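Local coordinates for solute Binding Protein, BlMnBP1 in complex with mannotrisoe (Bifidobacterium animalis subsp. lactis, PDB 6I5V) that binds manno-oligosaccharides such as mannotriose as the solute-binding protein of an ABC transporter, probably handing them on for uptake into the cell, at residues I5-I10 / I322-M327; V136-V141 / D281-M286; A145-L150 / K162-K167. One frame throughout, in Å; residues are numbered along the deposited sequence.

Contact 1: I5-I10 / I322-M327; sequences ITYPEI and IFVKWM
The Y7 ring lies with one face over the K325 side chain. K325 NZ sits 4.2 Å from the centroid of the Y7 ring and 13° off the ring normal, a cation-pi contact. The ring also rests on the start of the lysine chain: Y7 CE2 is 3.6 Å from K325 CA. V324 CG1 also approaches the ring, 4.5 Å from Y7 CE2. At the hydroxyl end, Y7 OH lies 3.6 Å from K325 CD. This OH is buried and has no polar partner in the model.

K325 leaves its helix with CG anti to the backbone N (chi1 170°) and then bends at each later torsion. The bends bring NZ to the carbonyls of Y7 and I10, at the 3-10 turn 7-9 and just after it. NZ gives I10 O a weak hydrogen bond of 3.4 Å and lies 2.7 Å from Y7 O. The buried ammonium is thus met by carbonyl oxygens and an aromatic face. Without this ring, as with an alanine here, the K325 ammonium would probably lose its aromatic cover and a gap would open over the lysine's CA and CB.

The I10 side chain meets I322 through carbon, its CG2 4.0 Å from I322 CG1. M107 and V110 of helix 104-110 also touch Y7. The contact joins the N-terminal loop ahead of strand 21-27 to helix 314-331 within the two-lobed fold of solute-binding proteins.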
ATOM      1  N   ILE A   5      -5.473  -1.791 -29.536  1.00 95.10           N
ATOM      2  CA  ILE A   5      -6.301  -0.707 -29.022  1.00 92.16           C
ATOM      3  C   ILE A   5      -5.744  -0.331 -27.647  1.00 91.36           C
ATOM      4  O   ILE A   5      -5.952  -1.042 -26.656  1.00 89.41           O
ATOM      5  CB  ILE A   5      -7.784  -1.096 -28.973  1.00 93.68           C
ATOM      6  CG1 ILE A   5      -8.622   0.107 -28.542  1.00102.61           C
ATOM      7  CG2 ILE A   5      -8.013  -2.368 -28.116  1.00102.71           C
ATOM      8  CD1 ILE A   5     -10.070  -0.030 -28.899  1.00129.97           C
ATOM      9  N   THR A   6      -5.023   0.791 -27.593  1.00 94.51           N
ATOM     10  CA  THR A   6      -4.198   1.187 -26.456  1.00 84.34           C
ATOM     11  C   THR A   6      -4.984   2.085 -25.504  1.00 77.15           C
ATOM     12  O   THR A   6      -5.908   2.792 -25.911  1.00 75.45           O
ATOM     13  CB  THR A   6      -2.949   1.916 -26.961  1.00 81.52           C
ATOM     14  OG1 THR A   6      -2.505   1.304 -28.173  1.00104.08           O
ATOM     15  CG2 THR A   6      -1.819   1.835 -25.981  1.00 92.05           C
ATOM     16  N   TYR A   7      -4.607   2.053 -24.224  1.00 74.85           N
ATOM     17  CA  TYR A   7      -5.336   2.821 -23.212  1.00 78.16           C
ATOM     18  C   TYR A   7      -5.496   4.300 -23.560  1.00 74.48           C
ATOM     19  O   TYR A   7      -6.600   4.833 -23.355  1.00 67.47           O
ATOM     20  CB  TYR A   7      -4.656   2.676 -21.836  1.00 68.52           C
ATOM     21  CG  TYR A   7      -5.292   3.497 -20.718  1.00 67.27           C
ATOM     22  CD1 TYR A   7      -4.888   4.809 -20.463  1.00 68.05           C
ATOM     23  CD2 TYR A   7      -6.281   2.955 -19.910  1.00 57.84           C
ATOM     24  CE1 TYR A   7      -5.458   5.556 -19.431  1.00 59.21           C
ATOM     25  CE2 TYR A   7      -6.856   3.697 -18.879  1.00 64.07           C
ATOM     26  CZ  TYR A   7      -6.439   4.997 -18.647  1.00 61.71           C
ATOM     27  OH  TYR A   7      -7.001   5.735 -17.622  1.00 60.44           O
ATOM     28  N   PRO A   8      -4.480   5.015 -24.057  1.00 76.99           N
ATOM     29  CA  PRO A   8      -4.719   6.415 -24.455  1.00 81.75           C
ATOM     30  C   PRO A   8      -5.755   6.567 -25.567  1.00 81.81           C
ATOM     31  O   PRO A   8      -6.449   7.592 -25.612  1.00 86.02           O
ATOM     32  CB  PRO A   8      -3.326   6.894 -24.896  1.00 74.61           C
ATOM     33  CG  PRO A   8      -2.371   5.984 -24.218  1.00 67.70           C
ATOM     34  CD  PRO A   8      -3.057   4.655 -24.176  1.00 71.44           C
ATOM     35  N   GLU A   9      -5.901   5.566 -26.450  1.00 82.31           N
ATOM     36  CA  GLU A   9      -6.815   5.643 -27.583  1.00 75.94           C
ATOM     37  C   GLU A   9      -8.281   5.442 -27.206  1.00 70.14           C
ATOM     38  O   GLU A   9      -9.147   5.641 -28.057  1.00 71.86           O
ATOM     39  CB  GLU A   9      -6.454   4.598 -28.653  1.00 77.15           C
ATOM     40  CG  GLU A   9      -5.024   4.647 -29.203  1.00 75.80           C
ATOM     41  CD  GLU A   9      -4.764   3.619 -30.337  1.00 85.81           C
ATOM     42  OE1 GLU A   9      -5.722   3.184 -31.039  1.00 76.11           O
ATOM     43  OE2 GLU A   9      -3.578   3.249 -30.533  1.00 86.69           O
ATOM     44  N   ILE A  10      -8.585   5.004 -26.000  1.00 70.21           N
ATOM     45  CA  ILE A  10      -9.994   4.693 -25.633  1.00 75.16           C
ATOM     46  C   ILE A  10     -10.857   5.960 -25.584  1.00 76.96           C
ATOM     47  O   ILE A  10     -10.628   6.801 -24.720  1.00 71.06           O
ATOM     48  CB  ILE A  10     -10.074   3.924 -24.304  1.00 77.98           C
ATOM     49  CG1 ILE A  10      -8.997   2.841 -24.202  1.00 76.91           C
ATOM     50  CG2 ILE A  10     -11.473   3.377 -24.099  1.00 68.27           C
ATOM     51  CD1 ILE A  10      -9.524   1.449 -24.064  1.00 64.03           C
ATOM     52  N   ILE A 322     -11.626  -0.770 -20.895  1.00 53.52           N
ATOM     53  CA  ILE A 322     -12.627   0.287 -20.799  1.00 56.27           C
ATOM     54  C   ILE A 322     -13.101   0.470 -19.360  1.00 53.93           C
ATOM     55  O   ILE A 322     -13.307   1.599 -18.900  1.00 53.67           O
ATOM     56  CB  ILE A 322     -13.802  -0.036 -21.742  1.00 55.93           C
ATOM     57  CG1 ILE A 322     -13.309  -0.066 -23.184  1.00 61.38           C
ATOM     58  CG2 ILE A 322     -14.972   0.969 -21.570  1.00 56.24           C
ATOM     59  CD1 ILE A 322     -14.328  -0.606 -24.168  1.00 70.88           C
ATOM     60  N   PHE A 323     -13.336  -0.628 -18.639  1.00 46.30           N
ATOM     61  CA  PHE A 323     -13.788  -0.493 -17.262  1.00 51.11           C
ATOM     62  C   PHE A 323     -12.699   0.109 -16.396  1.00 50.05           C
ATOM     63  O   PHE A 323     -12.987   0.877 -15.468  1.00 50.31           O
ATOM     64  CB  PHE A 323     -14.211  -1.836 -16.696  1.00 47.58           C
ATOM     65  CG  PHE A 323     -14.638  -1.773 -15.272  1.00 47.21           C
ATOM     66  CD1 PHE A 323     -15.906  -1.332 -14.940  1.00 48.41           C
ATOM     67  CD2 PHE A 323     -13.781  -2.162 -14.260  1.00 50.83           C
ATOM     68  CE1 PHE A 323     -16.329  -1.295 -13.642  1.00 52.19           C
ATOM     69  CE2 PHE A 323     -14.192  -2.123 -12.951  1.00 41.30           C
ATOM     70  CZ  PHE A 323     -15.467  -1.682 -12.637  1.00 54.77           C
ATOM     71  N   VAL A 324     -11.446  -0.240 -16.675  1.00 41.86           N
ATOM     72  CA  VAL A 324     -10.329   0.413 -16.005  1.00 48.52           C
ATOM     73  C   VAL A 324     -10.335   1.918 -16.314  1.00 51.43           C
ATOM     74  O   VAL A 324     -10.393   2.765 -15.403  1.00 48.85           O
ATOM     75  CB  VAL A 324      -9.013  -0.275 -16.415  1.00 44.39           C
ATOM     76  CG1 VAL A 324      -7.798   0.504 -15.914  1.00 49.23           C
ATOM     77  CG2 VAL A 324      -8.987  -1.734 -15.887  1.00 45.46           C
ATOM     78  N   LYS A 325     -10.293   2.271 -17.602  1.00 53.48           N
ATOM     79  CA  LYS A 325     -10.319   3.677 -18.017  1.00 51.99           C
ATOM     80  C   LYS A 325     -11.430   4.437 -17.306  1.00 55.50           C
ATOM     81  O   LYS A 325     -11.213   5.531 -16.775  1.00 54.98           O
ATOM     82  CB  LYS A 325     -10.489   3.755 -19.541  1.00 63.63           C
ATOM     83  CG  LYS A 325     -10.764   5.128 -20.147  1.00 61.66           C
ATOM     84  CD  LYS A 325      -9.532   6.000 -20.106  1.00 72.04           C
ATOM     85  CE  LYS A 325      -9.433   6.930 -21.316  1.00 72.90           C
ATOM     86  NZ  LYS A 325      -8.354   6.503 -22.249  1.00 74.95           N
ATOM     87  N   TRP A 326     -12.623   3.855 -17.257  1.00 46.87           N
ATOM     88  CA  TRP A 326     -13.718   4.509 -16.557  1.00 50.03           C
ATOM     89  C   TRP A 326     -13.452   4.613 -15.054  1.00 56.74           C
ATOM     90  O   TRP A 326     -13.600   5.693 -14.471  1.00 48.46           O
ATOM     91  CB  TRP A 326     -15.017   3.768 -16.821  1.00 50.74           C
ATOM     92  CG  TRP A 326     -16.181   4.403 -16.169  1.00 49.83           C
ATOM     93  CD1 TRP A 326     -16.957   5.407 -16.682  1.00 51.69           C
ATOM     94  CD2 TRP A 326     -16.704   4.108 -14.876  1.00 52.10           C
ATOM     95  NE1 TRP A 326     -17.938   5.742 -15.793  1.00 60.98           N
ATOM     96  CE2 TRP A 326     -17.807   4.961 -14.671  1.00 57.45           C
ATOM     97  CE3 TRP A 326     -16.348   3.207 -13.864  1.00 58.49           C
ATOM     98  CZ2 TRP A 326     -18.561   4.939 -13.493  1.00 61.43           C
ATOM     99  CZ3 TRP A 326     -17.098   3.186 -12.693  1.00 54.61           C
ATOM    100  CH2 TRP A 326     -18.193   4.041 -12.520  1.00 60.24           C
ATOM    101  N   MET A 327     -13.103   3.498 -14.391  1.00 54.47           N
ATOM    102  CA  MET A 327     -12.759   3.576 -12.972  1.00 52.13           C
ATOM    103  C   MET A 327     -11.758   4.694 -12.724  1.00 52.56           C
ATOM    104  O   MET A 327     -11.855   5.428 -11.728  1.00 54.72           O
ATOM    105  CB  MET A 327     -12.162   2.257 -12.462  1.00 45.01           C
ATOM    106  CG  MET A 327     -13.138   1.140 -12.257  1.00 40.03           C
ATOM    107  SD  MET A 327     -14.408   1.537 -11.083  1.00 46.17           S
ATOM    108  CE  MET A 327     -13.467   1.804  -9.537  1.00 46.68           C
TER

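Contact 2: V136-V141 / D281-M286; sequences VYNKKV and DDIGYM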
ATOM      1  N   VAL A 136      -2.634   6.805  10.788  1.00 31.64           N
ATOM      2  CA  VAL A 136      -3.983   7.188  11.195  1.00 34.84           C
ATOM      3  C   VAL A 136      -3.997   7.341  12.710  1.00 38.03           C
ATOM      4  O   VAL A 136      -3.405   6.525  13.435  1.00 30.00           O
ATOM      5  CB  VAL A 136      -5.036   6.157  10.742  1.00 35.41           C
ATOM      6  CG1 VAL A 136      -6.432   6.785  10.747  1.00 35.12           C
ATOM      7  CG2 VAL A 136      -4.707   5.630   9.409  1.00 48.72           C
ATOM      8  N   TYR A 137      -4.646   8.399  13.205  1.00 36.23           N
ATOM      9  CA  TYR A 137      -4.690   8.615  14.647  1.00 37.87           C
ATOM     10  C   TYR A 137      -6.028   9.203  15.050  1.00 35.79           C
ATOM     11  O   TYR A 137      -6.765   9.766  14.239  1.00 32.45           O
ATOM     12  CB  TYR A 137      -3.557   9.522  15.166  1.00 31.42           C
ATOM     13  CG  TYR A 137      -3.659  10.994  14.828  1.00 35.32           C
ATOM     14  CD1 TYR A 137      -3.540  11.436  13.508  1.00 41.94           C
ATOM     15  CD2 TYR A 137      -3.822  11.952  15.830  1.00 32.87           C
ATOM     16  CE1 TYR A 137      -3.613  12.777  13.199  1.00 40.04           C
ATOM     17  CE2 TYR A 137      -3.891  13.303  15.528  1.00 41.53           C
ATOM     18  CZ  TYR A 137      -3.777  13.701  14.207  1.00 41.82           C
ATOM     19  OH  TYR A 137      -3.855  15.020  13.873  1.00 47.12           O
ATOM     20  N   ASN A 138      -6.338   9.044  16.324  1.00 40.10           N
ATOM     21  CA  ASN A 138      -7.536   9.621  16.899  1.00 35.33           C
ATOM     22  C   ASN A 138      -7.137  10.923  17.586  1.00 38.46           C
ATOM     23  O   ASN A 138      -6.428  10.895  18.599  1.00 31.81           O
ATOM     24  CB  ASN A 138      -8.173   8.659  17.884  1.00 36.68           C
ATOM     25  CG  ASN A 138      -9.484   9.166  18.370  1.00 44.32           C
ATOM     26  OD1 ASN A 138      -9.555  10.307  18.837  1.00 34.67           O
ATOM     27  ND2 ASN A 138     -10.564   8.393  18.134  1.00 36.38           N
ATOM     28  N   LYS A 139      -7.610  12.064  17.063  1.00 32.98           N
ATOM     29  CA  LYS A 139      -7.203  13.340  17.644  1.00 34.38           C
ATOM     30  C   LYS A 139      -7.730  13.480  19.068  1.00 36.77           C
ATOM     31  O   LYS A 139      -7.077  14.091  19.922  1.00 39.26           O
ATOM     32  CB  LYS A 139      -7.697  14.526  16.788  1.00 38.58           C
ATOM     33  CG  LYS A 139      -7.432  14.433  15.281  1.00 45.98           C
ATOM     34  CD  LYS A 139      -8.448  15.301  14.539  1.00 44.55           C
ATOM     35  CE  LYS A 139      -8.134  15.451  13.085  1.00 48.27           C
ATOM     36  NZ  LYS A 139      -9.289  16.092  12.410  1.00 57.54           N
ATOM     37  N   LYS A 140      -8.921  12.952  19.329  1.00 42.54           N
ATOM     38  CA  LYS A 140      -9.508  13.082  20.656  1.00 40.66           C
ATOM     39  C   LYS A 140      -8.689  12.331  21.691  1.00 43.31           C
ATOM     40  O   LYS A 140      -8.478  12.821  22.800  1.00 43.34           O
ATOM     41  CB  LYS A 140     -10.954  12.586  20.648  1.00 40.84           C
ATOM     42  CG  LYS A 140     -11.710  12.697  21.997  1.00 44.73           C
ATOM     43  CD  LYS A 140     -13.243  12.561  21.802  1.00 53.09           C
ATOM     44  CE  LYS A 140     -13.964  12.149  23.079  1.00 63.18           C
ATOM     45  NZ  LYS A 140     -15.413  12.562  23.096  1.00 76.27           N
ATOM     46  N   VAL A 141      -8.202  11.146  21.354  1.00 41.37           N
ATOM     47  CA  VAL A 141      -7.358  10.437  22.305  1.00 38.09           C
ATOM     48  C   VAL A 141      -6.076  11.224  22.568  1.00 42.15           C
ATOM     49  O   VAL A 141      -5.578  11.269  23.705  1.00 32.48           O
ATOM     50  CB  VAL A 141      -7.068   9.018  21.791  1.00 31.21           C
ATOM     51  CG1 VAL A 141      -6.124   8.291  22.727  1.00 35.89           C
ATOM     52  CG2 VAL A 141      -8.353   8.241  21.641  1.00 36.64           C
ATOM     53  N   ASP A 281     -14.937  13.022  12.608  1.00 45.80           N
ATOM     54  CA  ASP A 281     -14.024  14.157  12.675  1.00 50.44           C
ATOM     55  C   ASP A 281     -12.891  13.945  13.673  1.00 43.58           C
ATOM     56  O   ASP A 281     -11.923  14.716  13.656  1.00 42.52           O
ATOM     57  CB  ASP A 281     -14.801  15.429  13.002  1.00 52.31           C
ATOM     58  CG  ASP A 281     -15.742  15.829  11.875  1.00 60.40           C
ATOM     59  OD1 ASP A 281     -15.507  15.350  10.740  1.00 67.39           O
ATOM     60  OD2 ASP A 281     -16.709  16.599  12.114  1.00 58.93           O
ATOM     61  N   ASP A 282     -12.975  12.901  14.492  1.00 43.83           N
ATOM     62  CA  ASP A 282     -11.923  12.522  15.420  1.00 41.07           C
ATOM     63  C   ASP A 282     -10.778  11.753  14.767  1.00 38.90           C
ATOM     64  O   ASP A 282      -9.798  11.456  15.447  1.00 31.44           O
ATOM     65  CB  ASP A 282     -12.515  11.658  16.542  1.00 44.11           C
ATOM     66  CG  ASP A 282     -13.340  12.473  17.564  1.00 40.65           C
ATOM     67  OD1 ASP A 282     -13.302  13.731  17.547  1.00 39.67           O
ATOM     68  OD2 ASP A 282     -14.030  11.829  18.385  1.00 43.92           O
ATOM     69  N   ILE A 283     -10.898  11.348  13.508  1.00 38.22           N
ATOM     70  CA  ILE A 283      -9.828  10.623  12.834  1.00 36.18           C
ATOM     71  C   ILE A 283      -8.984  11.649  12.087  1.00 39.80           C
ATOM     72  O   ILE A 283      -9.509  12.502  11.359  1.00 37.26           O
ATOM     73  CB  ILE A 283     -10.384   9.562  11.868  1.00 36.47           C
ATOM     74  CG1 ILE A 283     -11.323   8.592  12.575  1.00 40.98           C
ATOM     75  CG2 ILE A 283      -9.225   8.797  11.162  1.00 39.62           C
ATOM     76  CD1 ILE A 283     -10.729   7.934  13.772  1.00 47.28           C
ATOM     77  N   GLY A 284      -7.675  11.590  12.286  1.00 33.47           N
ATOM     78  CA  GLY A 284      -6.755  12.366  11.497  1.00 35.64           C
ATOM     79  C   GLY A 284      -5.698  11.472  10.900  1.00 30.67           C
ATOM     80  O   GLY A 284      -5.728  10.244  11.051  1.00 40.67           O
ATOM     81  N   TYR A 285      -4.815  12.112  10.159  1.00 31.68           N
ATOM     82  CA  TYR A 285      -3.700  11.457   9.500  1.00 32.23           C
ATOM     83  C   TYR A 285      -2.482  12.321   9.755  1.00 36.28           C
ATOM     84  O   TYR A 285      -2.544  13.543   9.614  1.00 38.64           O
ATOM     85  CB  TYR A 285      -3.959  11.269   7.993  1.00 42.79           C
ATOM     86  CG  TYR A 285      -3.212  10.109   7.399  1.00 33.07           C
ATOM     87  CD1 TYR A 285      -3.389   8.846   7.899  1.00 31.56           C
ATOM     88  CD2 TYR A 285      -2.314  10.283   6.357  1.00 41.10           C
ATOM     89  CE1 TYR A 285      -2.712   7.797   7.415  1.00 31.02           C
ATOM     90  CE2 TYR A 285      -1.640   9.194   5.822  1.00 39.54           C
ATOM     91  CZ  TYR A 285      -1.841   7.955   6.375  1.00 36.02           C
ATOM     92  OH  TYR A 285      -1.174   6.853   5.899  1.00 38.09           O
ATOM     93  N   MET A 286      -1.393  11.688  10.144  1.00 35.04           N
ATOM     94  CA  MET A 286      -0.164  12.375  10.475  1.00 38.51           C
ATOM     95  C   MET A 286       1.009  11.752   9.743  1.00 37.00           C
ATOM     96  O   MET A 286       0.952  10.598   9.310  1.00 38.70           O
ATOM     97  CB  MET A 286       0.096  12.320  11.984  1.00 42.32           C
ATOM     98  CG  MET A 286       0.153  10.905  12.546  1.00 40.97           C
ATOM     99  SD  MET A 286       0.587  10.905  14.313  1.00 46.35           S
ATOM    100  CE  MET A 286       2.366  10.942  14.178  1.00 46.47           C
TER
HETATM  101  O   HOH W   1     -13.369   9.206  19.018  1.00 37.26           O
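Y137 and G284 form the hydrogen-bonded pair of an antiparallel strand pairing, flanked by the non-hydrogen-bonded pairs V136-Y285 and N138-I283. Strand 283-287 is an edge strand of a four-stranded mixed sheet. G284 N to Y137 O is 2.8 Å, nearly straight at 174°; Y137 N bonds back to G284 O. K139 N to D282 O (2.8 Å) extends the ladder to the helix start.

The K139 chain runs back along the partner strand. Its CB and CG pass by D282 O. CD comes near D281 O. CE lies 3.7 Å from G284 CA, and NZ bonds to D281 O at 3.2 Å. Extended beyond CG, the chain spans this row of backbone atoms. The Y137 ring lies on the face to which a side chain at 284 would point; the glycine lets ring and K139 CE close in. M286 SD stands over the Y137 ring, 4.5 Å from its centroid, a Met-aromatic contact.

On the other face V136 CG1 presses tightly on I283 CG2, and V136 CG2 meets the Y285 ring edge in plane. N138 caps helix 139-144: its OD1 accepts from V141 N. Its ND2 bonds to M255 O and to a water that donates to D282 OD2 at 2.8 Å.

Contact 3: A145-L150 / K162-K167; sequences AGIKEL and KLIKEK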
ATOM      1  N   ALA A 145      -4.687  12.656  26.048  1.00 36.24           N
ATOM      2  CA  ALA A 145      -3.356  12.411  26.572  1.00 38.11           C
ATOM      3  C   ALA A 145      -2.545  13.690  26.788  1.00 39.96           C
ATOM      4  O   ALA A 145      -1.444  13.613  27.348  1.00 37.66           O
ATOM      5  CB  ALA A 145      -2.571  11.463  25.653  1.00 32.01           C
ATOM      6  N   GLY A 146      -3.055  14.846  26.376  1.00 32.85           N
ATOM      7  CA  GLY A 146      -2.294  16.069  26.485  1.00 34.27           C
ATOM      8  C   GLY A 146      -1.125  16.179  25.536  1.00 36.38           C
ATOM      9  O   GLY A 146      -0.155  16.864  25.859  1.00 40.10           O
ATOM     10  N   ILE A 147      -1.187  15.512  24.368  1.00 41.79           N
ATOM     11  CA  ILE A 147      -0.200  15.696  23.304  1.00 35.46           C
ATOM     12  C   ILE A 147      -0.553  16.992  22.597  1.00 34.56           C
ATOM     13  O   ILE A 147      -1.707  17.201  22.219  1.00 46.54           O
ATOM     14  CB  ILE A 147      -0.213  14.499  22.333  1.00 48.28           C
ATOM     15  CG1 ILE A 147       0.035  13.193  23.115  1.00 45.29           C
ATOM     16  CG2 ILE A 147       0.790  14.699  21.172  1.00 42.48           C
ATOM     17  CD1 ILE A 147      -0.265  11.885  22.333  1.00 37.16           C
ATOM     18  N   LYS A 148       0.412  17.893  22.465  1.00 46.96           N
ATOM     19  CA  LYS A 148       0.134  19.190  21.854  1.00 51.52           C
ATOM     20  C   LYS A 148       0.568  19.227  20.392  1.00 49.14           C
ATOM     21  O   LYS A 148      -0.279  19.375  19.513  1.00 49.82           O
ATOM     22  CB  LYS A 148       0.792  20.298  22.678  1.00 47.08           C
ATOM     23  CG  LYS A 148       0.323  20.299  24.156  1.00 50.78           C
ATOM     24  CD  LYS A 148       0.800  21.568  24.930  1.00 57.70           C
ATOM     25  CE  LYS A 148       1.784  21.254  26.055  1.00 59.70           C
ATOM     26  NZ  LYS A 148       1.142  20.673  27.262  1.00 53.09           N
ATOM     27  N   GLU A 149       1.860  19.072  20.117  1.00 49.10           N
ATOM     28  CA  GLU A 149       2.358  18.964  18.755  1.00 56.52           C
ATOM     29  C   GLU A 149       2.538  17.489  18.385  1.00 51.86           C
ATOM     30  O   GLU A 149       2.845  16.638  19.230  1.00 47.72           O
ATOM     31  CB  GLU A 149       3.680  19.724  18.588  1.00 72.95           C
ATOM     32  CG  GLU A 149       3.590  21.265  18.758  1.00 97.18           C
ATOM     33  CD  GLU A 149       4.958  21.933  19.055  1.00120.38           C
ATOM     34  OE1 GLU A 149       5.979  21.214  19.143  1.00140.11           O
ATOM     35  OE2 GLU A 149       5.014  23.177  19.215  1.00105.69           O
ATOM     36  N   LEU A 150       2.339  17.197  17.108  1.00 39.74           N
ATOM     37  CA  LEU A 150       2.500  15.828  16.621  1.00 39.11           C
ATOM     38  C   LEU A 150       3.969  15.401  16.673  1.00 40.21           C
ATOM     39  O   LEU A 150       4.874  16.212  16.442  1.00 37.15           O
ATOM     40  CB  LEU A 150       1.957  15.720  15.206  1.00 40.75           C
ATOM     41  CG  LEU A 150       0.453  15.929  15.044  1.00 39.38           C
ATOM     42  CD1 LEU A 150       0.094  15.964  13.579  1.00 47.11           C
ATOM     43  CD2 LEU A 150      -0.372  14.851  15.762  1.00 49.14           C
ATOM     44  N   LYS A 162       3.410   6.466  25.412  1.00 36.61           N
ATOM     45  CA  LYS A 162       3.378   6.306  26.862  1.00 31.18           C
ATOM     46  C   LYS A 162       2.345   7.225  27.505  1.00 32.62           C
ATOM     47  O   LYS A 162       1.654   6.829  28.451  1.00 32.77           O
ATOM     48  CB  LYS A 162       4.766   6.584  27.425  1.00 35.07           C
ATOM     49  CG  LYS A 162       4.872   6.446  28.979  1.00 37.15           C
ATOM     50  CD  LYS A 162       6.324   6.746  29.430  1.00 42.06           C
ATOM     51  CE  LYS A 162       6.541   6.594  30.945  1.00 49.01           C
ATOM     52  NZ  LYS A 162       5.761   7.666  31.616  1.00 49.09           N
ATOM     53  N   LEU A 163       2.230   8.461  27.014  1.00 31.46           N
ATOM     54  CA  LEU A 163       1.183   9.336  27.515  1.00 31.61           C
ATOM     55  C   LEU A 163      -0.191   8.760  27.268  1.00 35.77           C
ATOM     56  O   LEU A 163      -1.090   8.925  28.102  1.00 32.76           O
ATOM     57  CB  LEU A 163       1.276  10.709  26.878  1.00 36.13           C
ATOM     58  CG  LEU A 163       2.438  11.589  27.350  1.00 38.28           C
ATOM     59  CD1 LEU A 163       2.384  12.911  26.588  1.00 40.07           C
ATOM     60  CD2 LEU A 163       2.407  11.803  28.852  1.00 33.63           C
ATOM     61  N   ILE A 164      -0.391   8.124  26.108  1.00 30.85           N
ATOM     62  CA  ILE A 164      -1.689   7.571  25.792  1.00 30.98           C
ATOM     63  C   ILE A 164      -1.967   6.366  26.687  1.00 29.39           C
ATOM     64  O   ILE A 164      -3.106   6.131  27.117  1.00 31.06           O
ATOM     65  CB  ILE A 164      -1.736   7.214  24.290  1.00 31.40           C
ATOM     66  CG1 ILE A 164      -1.630   8.479  23.410  1.00 34.69           C
ATOM     67  CG2 ILE A 164      -3.000   6.418  23.952  1.00 27.14           C
ATOM     68  CD1 ILE A 164      -1.103   8.184  22.052  1.00 40.76           C
ATOM     69  N   LYS A 165      -0.945   5.551  26.931  1.00 25.60           N
ATOM     70  CA  LYS A 165      -1.135   4.389  27.761  1.00 29.28           C
ATOM     71  C   LYS A 165      -1.504   4.798  29.189  1.00 36.61           C
ATOM     72  O   LYS A 165      -2.284   4.113  29.852  1.00 33.22           O
ATOM     73  CB  LYS A 165       0.132   3.549  27.751  1.00 29.19           C
ATOM     74  CG  LYS A 165       0.005   2.243  28.564  1.00 41.62           C
ATOM     75  CD  LYS A 165      -0.741   1.122  27.795  1.00 42.01           C
ATOM     76  CE  LYS A 165      -0.629  -0.263  28.510  1.00 53.36           C
ATOM     77  NZ  LYS A 165      -1.241  -1.374  27.658  1.00 62.76           N
ATOM     78  N   GLU A 166      -0.980   5.925  29.670  1.00 34.79           N
ATOM     79  CA  GLU A 166      -1.107   6.216  31.094  1.00 39.87           C
ATOM     80  C   GLU A 166      -2.335   7.052  31.404  1.00 33.71           C
ATOM     81  O   GLU A 166      -2.937   6.897  32.477  1.00 36.71           O
ATOM     82  CB  GLU A 166       0.175   6.899  31.572  1.00 33.48           C
ATOM     83  CG  GLU A 166       1.288   5.911  31.821  1.00 41.56           C
ATOM     84  CD  GLU A 166       2.628   6.579  32.076  1.00 45.60           C
ATOM     85  OE1 GLU A 166       2.689   7.826  32.033  1.00 46.28           O
ATOM     86  OE2 GLU A 166       3.622   5.849  32.271  1.00 46.42           O
ATOM     87  N   LYS A 167      -2.730   7.915  30.482  1.00 33.02           N
ATOM     88  CA  LYS A 167      -3.781   8.896  30.723  1.00 35.11           C
ATOM     89  C   LYS A 167      -5.082   8.623  29.956  1.00 31.37           C
ATOM     90  O   LYS A 167      -6.046   9.368  30.119  1.00 32.38           O
ATOM     91  CB  LYS A 167      -3.234  10.302  30.382  1.00 36.09           C
ATOM     92  CG  LYS A 167      -1.744  10.509  30.816  1.00 36.51           C
ATOM     93  CD  LYS A 167      -1.359  11.921  31.247  1.00 46.45           C
ATOM     94  CE  LYS A 167      -1.853  13.045  30.318  1.00 46.79           C
ATOM     95  NZ  LYS A 167      -1.005  14.317  30.241  1.00 54.30           N
TER
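Apolar contacts come first. A145 CB touches I164 CG1 at 3.8 Å and lies about as close to L163 O, so the small methyl sits directly against the helix backbone. L163 CB is near it too, 4.1 Å from A145 CB. I147 adds its longer branch. With CG1 anti to the carbonyl carbon (chi1 -56°) and the chain extended beyond it, CD1 reaches I164 CD1 at 3.8 Å, and the two isoleucines cross at an angle. L163 CD1 stands a little further off, 4.2 Å from I147 CG1. I164 also meets V141 and F142 of helix 139-144, so it is held from both the turn and the helix before it.

The turn itself is a Schellman motif that ends helix 139-144. G146 takes positive phi (71°), a backbone shape that favours glycine, and the chain then loops on toward helix 154-167. Two successive helices are thus joined where the first one stops.

The polar contact is made by K167. This lysine, in the last turn of its helix, bends at chi2 and chi3 and brings NZ to A145 O at 3.0 Å, a weak hydrogen bond. Its CE is nearly as near to that oxygen. The carbonyl lies just by the C-terminal end of helix 139-144, where the helix dipole would probably favour a positive charge.

Contacts 2 and 3 are neighbours, with centres about 13 Å apart, and share helix 139-144: contact 2 holds its start and contact 3 the turn that follows it. They touch through V141 on I164 and through L150, which meets both Y137 and M286. Contact 1 lies well away, its centre about 37 Å from that of contact 2 and about 48 Å from that of contact 3. Contacts 1 and 2 are mostly buried, while contact 3 is only partly so. In each a lysine NZ bonds to a backbone carbonyl, weakly in contacts 1 and 3. The lysine is buried under an aromatic ring in contact 1 but exposed in the others. Only contact 2 pairs strands.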